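Local coordinates for protein putative glycoside hydrolase (Bacteroides ovatus, PDB 4ONZ) that is of unknown function but, as a putative glycoside hydrolase, probably adopts the five-bladed beta-propeller fold of its clan, at residues F35-P38 with M39-Q42; D108-K111 with D112-W115. One frame throughout, in Å; residues are numbered along the deposited sequence.

Contact 1: residues F35-P38 with M39-Q42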
ATOM      1  N   PHE A  35      -4.806 -23.218  -7.484  1.00 26.95           N
ATOM      2  CA  PHE A  35      -3.883 -23.691  -6.451  1.00 25.73           C
ATOM      3  C   PHE A  35      -4.733 -24.455  -5.442  1.00 26.42           C
ATOM      4  O   PHE A  35      -5.948 -24.240  -5.357  1.00 25.56           O
ATOM      5  CB  PHE A  35      -3.056 -22.561  -5.802  1.00 25.96           C
ATOM      6  CG  PHE A  35      -3.583 -22.053  -4.473  1.00 23.84           C
ATOM      7  CD1 PHE A  35      -4.783 -21.367  -4.387  1.00 24.08           C
ATOM      8  CD2 PHE A  35      -2.820 -22.212  -3.313  1.00 24.35           C
ATOM      9  CE1 PHE A  35      -5.233 -20.883  -3.167  1.00 22.52           C
ATOM     10  CE2 PHE A  35      -3.263 -21.728  -2.090  1.00 24.09           C
ATOM     11  CZ  PHE A  35      -4.473 -21.066  -2.017  1.00 21.89           C
ATOM     12  N   TYR A  36      -4.108 -25.366  -4.704  1.00 26.22           N
ATOM     13  CA  TYR A  36      -4.841 -26.153  -3.717  1.00 27.36           C
ATOM     14  C   TYR A  36      -4.903 -25.340  -2.428  1.00 26.57           C
ATOM     15  O   TYR A  36      -3.882 -25.124  -1.779  1.00 27.00           O
ATOM     16  CB  TYR A  36      -4.200 -27.518  -3.473  1.00 28.70           C
ATOM     17  CG  TYR A  36      -5.044 -28.373  -2.560  1.00 31.39           C
ATOM     18  CD1 TYR A  36      -6.111 -29.115  -3.060  1.00 31.36           C
ATOM     19  CD2 TYR A  36      -4.807 -28.399  -1.187  1.00 33.69           C
ATOM     20  CE1 TYR A  36      -6.905 -29.877  -2.217  1.00 34.62           C
ATOM     21  CE2 TYR A  36      -5.594 -29.159  -0.338  1.00 35.57           C
ATOM     22  CZ  TYR A  36      -6.637 -29.892  -0.853  1.00 36.96           C
ATOM     23  OH  TYR A  36      -7.406 -30.636   0.008  1.00 44.93           O
ATOM     24  N   CYS A  37      -6.108 -24.900  -2.077  1.00 25.26           N
ATOM     25  CA  CYS A  37      -6.335 -24.073  -0.895  1.00 24.36           C
ATOM     26  C   CYS A  37      -6.418 -24.936   0.351  1.00 22.80           C
ATOM     27  O   CYS A  37      -7.263 -25.822   0.424  1.00 21.60           O
ATOM     28  CB  CYS A  37      -7.624 -23.251  -1.033  1.00 23.43           C
ATOM     29  SG  CYS A  37      -8.003 -22.194   0.403  1.00 22.67           S
ATOM     30  N   PRO A  38      -5.563 -24.659   1.349  1.00 23.93           N
ATOM     31  CA  PRO A  38      -5.582 -25.448   2.589  1.00 25.47           C
ATOM     32  C   PRO A  38      -6.806 -25.153   3.469  1.00 24.87           C
ATOM     33  O   PRO A  38      -7.147 -25.961   4.332  1.00 28.04           O
ATOM     34  CB  PRO A  38      -4.281 -25.041   3.299  1.00 24.63           C
ATOM     35  CG  PRO A  38      -3.903 -23.727   2.719  1.00 25.07           C
ATOM     36  CD  PRO A  38      -4.520 -23.615   1.356  1.00 24.91           C
HETATM   37  N   MSE A  39      -7.448 -24.004   3.262  1.00 22.82           N
HETATM   38  CA  MSE A  39      -8.648 -23.635   4.017  1.00 21.11           C
HETATM   39  C   MSE A  39      -9.835 -24.348   3.403  1.00 23.12           C
HETATM   40  O   MSE A  39     -10.504 -25.143   4.073  1.00 22.48           O
HETATM   41  CB  MSE A  39      -8.830 -22.111   4.023  1.00 19.74           C
HETATM   42  CG  MSE A  39     -10.128 -21.719   4.724  1.00 18.78           C
HETATM   43 SE   MSE A  39     -10.301 -19.767   4.732  0.75 16.42          SE
HETATM   44  CE  MSE A  39     -10.795 -19.528   2.850  1.00 18.40           C
ATOM     45  N   ARG A  40     -10.080 -24.095   2.115  1.00 23.46           N
ATOM     46  CA  ARG A  40     -11.214 -24.694   1.387  1.00 25.89           C
ATOM     47  C   ARG A  40     -10.989 -26.177   1.089  1.00 26.96           C
ATOM     48  O   ARG A  40     -11.929 -26.875   0.733  1.00 28.67           O
ATOM     49  CB  ARG A  40     -11.447 -24.002   0.037  1.00 28.57           C
ATOM     50  CG  ARG A  40     -11.715 -22.503   0.057  1.00 33.65           C
ATOM     51  CD  ARG A  40     -13.070 -22.112   0.626  1.00 37.69           C
ATOM     52  NE  ARG A  40     -13.286 -20.666   0.455  1.00 43.81           N
ATOM     53  CZ  ARG A  40     -14.224 -19.938   1.069  1.00 45.76           C
ATOM     54  NH1 ARG A  40     -15.067 -20.488   1.935  1.00 47.63           N
ATOM     55  NH2 ARG A  40     -14.303 -18.630   0.830  1.00 47.01           N
ATOM     56  N   LYS A  41      -9.735 -26.619   1.155  1.00 26.22           N
ATOM     57  CA  LYS A  41      -9.370 -28.012   0.929  1.00 28.16           C
ATOM     58  C   LYS A  41      -9.862 -28.471  -0.437  1.00 29.85           C
ATOM     59  O   LYS A  41     -10.511 -29.507  -0.565  1.00 29.00           O
ATOM     60  CB  LYS A  41      -9.905 -28.882   2.082  1.00 29.07           C
ATOM     61  CG  LYS A  41      -9.276 -28.487   3.413  1.00 28.76           C
ATOM     62  CD  LYS A  41     -10.077 -28.938   4.623  1.00 30.35           C
ATOM     63  CE  LYS A  41      -9.396 -28.520   5.926  1.00 28.76           C
ATOM     64  NZ  LYS A  41      -9.207 -27.046   6.050  1.00 25.38           N
ATOM     65  N   GLN A  42      -9.544 -27.661  -1.445  1.00 27.91           N
ATOM     66  CA  GLN A  42      -9.909 -27.922  -2.830  1.00 30.17           C
ATOM     67  C   GLN A  42      -9.185 -26.944  -3.739  1.00 27.69           C
ATOM     68  O   GLN A  42      -8.627 -25.946  -3.270  1.00 25.03           O
ATOM     69  CB  GLN A  42     -11.425 -27.783  -3.032  1.00 33.27           C
ATOM     70  CG  GLN A  42     -11.967 -26.373  -2.865  1.00 35.88           C
ATOM     71  CD  GLN A  42     -13.482 -26.340  -2.923  1.00 42.55           C
ATOM     72  OE1 GLN A  42     -14.155 -26.991  -2.124  1.00 48.22           O
ATOM     73  NE2 GLN A  42     -14.027 -25.575  -3.858  1.00 44.40           N
TER

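Contact 2: residues D108-K111 with D112-W115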
ATOM      1  N   ASP A 108      -2.624 -22.526  10.031  1.00 22.66           N
ATOM      2  CA  ASP A 108      -1.648 -21.901  10.909  1.00 24.49           C
ATOM      3  C   ASP A 108      -2.356 -21.346  12.141  1.00 24.49           C
ATOM      4  O   ASP A 108      -3.546 -21.607  12.343  1.00 23.84           O
ATOM      5  CB  ASP A 108      -0.897 -20.803  10.128  1.00 23.67           C
ATOM      6  CG  ASP A 108      -1.819 -19.712   9.587  1.00 24.93           C
ATOM      7  OD1 ASP A 108      -2.899 -19.472  10.184  1.00 23.09           O
ATOM      8  OD2 ASP A 108      -1.441 -19.069   8.569  1.00 23.39           O
ATOM      9  N   ASN A 109      -1.645 -20.556  12.942  1.00 24.84           N
ATOM     10  CA  ASN A 109      -2.212 -19.998  14.178  1.00 26.36           C
ATOM     11  C   ASN A 109      -2.809 -18.603  14.032  1.00 24.35           C
ATOM     12  O   ASN A 109      -2.901 -17.870  15.008  1.00 24.98           O
ATOM     13  CB  ASN A 109      -1.135 -20.008  15.274  1.00 30.13           C
ATOM     14  CG  ASN A 109      -0.678 -21.417  15.619  1.00 35.64           C
ATOM     15  OD1 ASN A 109      -1.399 -22.391  15.391  1.00 35.23           O
ATOM     16  ND2 ASN A 109       0.522 -21.531  16.182  1.00 41.40           N
ATOM     17  N   PHE A 110      -3.236 -18.251  12.820  1.00 22.26           N
ATOM     18  CA  PHE A 110      -3.799 -16.928  12.547  1.00 21.98           C
ATOM     19  C   PHE A 110      -5.163 -17.021  11.859  1.00 21.47           C
ATOM     20  O   PHE A 110      -5.607 -16.079  11.199  1.00 20.98           O
ATOM     21  CB  PHE A 110      -2.792 -16.138  11.694  1.00 22.10           C
ATOM     22  CG  PHE A 110      -1.435 -16.060  12.320  1.00 21.66           C
ATOM     23  CD1 PHE A 110      -1.177 -15.137  13.319  1.00 23.00           C
ATOM     24  CD2 PHE A 110      -0.436 -16.957  11.963  1.00 23.06           C
ATOM     25  CE1 PHE A 110       0.070 -15.081  13.929  1.00 24.30           C
ATOM     26  CE2 PHE A 110       0.811 -16.908  12.567  1.00 23.04           C
ATOM     27  CZ  PHE A 110       1.063 -15.965  13.550  1.00 23.89           C
ATOM     28  N   LYS A 111      -5.847 -18.144  12.059  1.00 21.46           N
ATOM     29  CA  LYS A 111      -7.141 -18.364  11.422  1.00 21.93           C
ATOM     30  C   LYS A 111      -8.185 -17.377  11.929  1.00 20.85           C
ATOM     31  O   LYS A 111      -9.074 -16.973  11.189  1.00 20.31           O
ATOM     32  CB  LYS A 111      -7.625 -19.807  11.644  1.00 22.19           C
ATOM     33  CG  LYS A 111      -6.667 -20.872  11.137  1.00 23.62           C
ATOM     34  CD  LYS A 111      -7.312 -22.246  11.170  1.00 25.88           C
ATOM     35  CE  LYS A 111      -6.313 -23.347  10.911  1.00 27.75           C
ATOM     36  NZ  LYS A 111      -5.417 -23.556  12.077  1.00 30.20           N
ATOM     37  N   ASP A 112      -8.075 -16.993  13.196  1.00 20.96           N
ATOM     38  CA  ASP A 112      -9.011 -16.032  13.774  1.00 22.30           C
ATOM     39  C   ASP A 112      -8.957 -14.680  13.056  1.00 19.69           C
ATOM     40  O   ASP A 112      -9.951 -13.962  13.025  1.00 18.25           O
ATOM     41  CB  ASP A 112      -8.756 -15.837  15.282  1.00 24.93           C
ATOM     42  CG  ASP A 112      -7.344 -15.355  15.592  1.00 27.99           C
ATOM     43  OD1 ASP A 112      -6.378 -15.914  15.026  1.00 28.82           O
ATOM     44  OD2 ASP A 112      -7.200 -14.420  16.410  1.00 29.88           O
ATOM     45  N   GLN A 113      -7.804 -14.373  12.458  1.00 19.81           N
ATOM     46  CA  GLN A 113      -7.545 -13.086  11.795  1.00 18.89           C
ATOM     47  C   GLN A 113      -7.878 -13.030  10.311  1.00 19.29           C
ATOM     48  O   GLN A 113      -8.408 -12.014   9.850  1.00 18.81           O
ATOM     49  CB  GLN A 113      -6.072 -12.711  12.007  1.00 20.86           C
ATOM     50  CG  GLN A 113      -5.775 -12.469  13.480  1.00 23.92           C
ATOM     51  CD  GLN A 113      -4.307 -12.512  13.850  1.00 26.27           C
ATOM     52  OE1 GLN A 113      -3.419 -12.305  13.021  1.00 28.04           O
ATOM     53  NE2 GLN A 113      -4.046 -12.779  15.124  1.00 32.35           N
ATOM     54  N   ASP A 114      -7.577 -14.101   9.569  1.00 19.06           N
ATOM     55  CA  ASP A 114      -7.764 -14.098   8.112  1.00 18.93           C
ATOM     56  C   ASP A 114      -8.679 -15.178   7.510  1.00 19.03           C
ATOM     57  O   ASP A 114      -8.791 -15.269   6.292  1.00 16.96           O
ATOM     58  CB  ASP A 114      -6.405 -14.069   7.403  1.00 20.51           C
ATOM     59  CG  ASP A 114      -5.541 -15.284   7.714  1.00 22.61           C
ATOM     60  OD1 ASP A 114      -6.095 -16.323   8.136  1.00 22.37           O
ATOM     61  OD2 ASP A 114      -4.306 -15.205   7.500  1.00 20.89           O
ATOM     62  N   TRP A 115      -9.308 -16.011   8.335  1.00 19.43           N
ATOM     63  CA  TRP A 115     -10.304 -16.952   7.815  1.00 19.31           C
ATOM     64  C   TRP A 115     -11.656 -16.260   7.957  1.00 18.88           C
ATOM     65  O   TRP A 115     -11.981 -15.791   9.040  1.00 19.18           O
ATOM     66  CB  TRP A 115     -10.323 -18.274   8.581  1.00 20.09           C
ATOM     67  CG  TRP A 115      -9.234 -19.237   8.223  1.00 20.55           C
ATOM     68  CD1 TRP A 115      -7.928 -18.949   7.970  1.00 19.84           C
ATOM     69  CD2 TRP A 115      -9.342 -20.671   8.177  1.00 20.53           C
ATOM     70  NE1 TRP A 115      -7.222 -20.109   7.718  1.00 20.10           N
ATOM     71  CE2 TRP A 115      -8.071 -21.176   7.832  1.00 20.22           C
ATOM     72  CE3 TRP A 115     -10.399 -21.571   8.362  1.00 20.94           C
ATOM     73  CZ2 TRP A 115      -7.823 -22.538   7.692  1.00 20.56           C
ATOM     74  CZ3 TRP A 115     -10.151 -22.922   8.223  1.00 21.30           C
ATOM     75  CH2 TRP A 115      -8.871 -23.393   7.885  1.00 22.26           C
TER
HETATM   76  O   HOH W   1      -4.608 -18.476   8.202  1.00 21.00           O
HETATM   77  O   HOH W   2      -4.120 -15.717  16.395  1.00 41.88           O

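Contact 1: residues F35-P38 with M39-Q42
Cys37 meets Arg40, Lys41 and Gln42 around a tight hairpin turn that closes with a G1 beta bulge, joining strand 34-37 to strand 42-45 of a small two-stranded antiparallel sheet at the periphery of the molecule. Lys41 and Gln42 both face Cys37. The firm backbone bond runs from Cys37 N to Gln42 O at 3.0 Å, whereas Cys37 O receives only weak ones from the amides of Lys41 and Gln42. Pro38 suits the start of the turn because its ring fixes phi and it needs no amide hydrogen there; Lys41 takes the left-handed conformation that the bulge demands. Cysteine adds a side-chain tie: its SG stands anti to the backbone N (chi1 180°), under the turn, and accepts the Arg40 N-H at 3.3 Å along an almost straight line (175°).

On the outer side, the long chain of Lys41 bends only at its last torsion (chi4 59°), swinging NZ back over the turn. There NZ meets Pro38 O at 2.9 Å, in the carbonyl plane, and Met39 O at 3.0 Å, so one ammonium grips two successive carbonyls. Tyr36 lies alongside the returning chain, its ring roughly parallel to the Lys41-Gln42 peptide but shifted from it, with CE1 3.5 Å from Gln42 N. Phe35, buried, turns the other way and packs edge-to-face with Trp46 and Phe104. In the turn, the selenomethionine Met39 curls beside Arg40, its CE methyl resting 3.6 Å above the guanidinium plane, toward the rim.

Contact 2: residues D108-K111 with D112-W115
Lys111 lays its aliphatic chain across one face of the Trp115 indole, a local contact across one turn of the short helix 111-114. CD sits 3.6 Å from the centroid of the Trp115 six-membered ring, only 16° off the normal, a CH-pi contact; CG lies by NE1 and CE2, and CE passes on over CZ2. Lysine suits this place because its methylenes can cover the ring while its charge reaches past it: the chain stays extended until chi4 (73°), where it bends and delivers NZ to Asp108 O at 2.7 Å.

Beneath this pair lie the helical bonds. Phe110 O accepts two amides, Asp114 N at 3.2 Å and Gln113 N at 3.1 Å, and Lys111 O takes Trp115 N at 3.0 Å. Phe110 holds the N-cap position, its ring edge meeting the amide oxygen OE1 of Gln113 at CD1, 3.6 Å away. The N-H of Phe110 bonds Asp108 OD1 at 2.9 Å, from above the carboxylate plane, an Asx turn that leads the chain into the helix.

Two waters join the ends. One lies between Asp108 OD1 and Asp114 OD1, with a weak bond from Trp115 NE1; the other bridges Asn109 O and Asp112 OD1. The carboxylates of Asp108 and Asp114 share a salt-bridge partner, Lys159, which would offset their like charges. Lys159 belongs to strand 158-162, against which Phe110 and Gln113 also pack, while Asp112 O bonds Asn140 between strands 132-139 and 144-151. Beyond Trp115 the chain enters strand 118-126.

In the fold
Contact 1 precedes contact 2 along the chain, and the two come together in space, with centres about 15 Å apart. The indole of Trp115 is the meeting point: Lys111 of contact 2 lies on one face, and Met39 of contact 1 approaches the other, its CG 3.7 Å from Trp115 CE3. Lys41 NZ comes up beyond the rim, 4.1 Å from Trp115 CH2, and has a long, weak ion pair with Glu107, next to Asp108. The hairpin is thereby packed against the indole that follows the short helix. Both contacts sit well out from the chain centre, about 27 and 21 Å from centre to centre, and join peripheral parts of the fold.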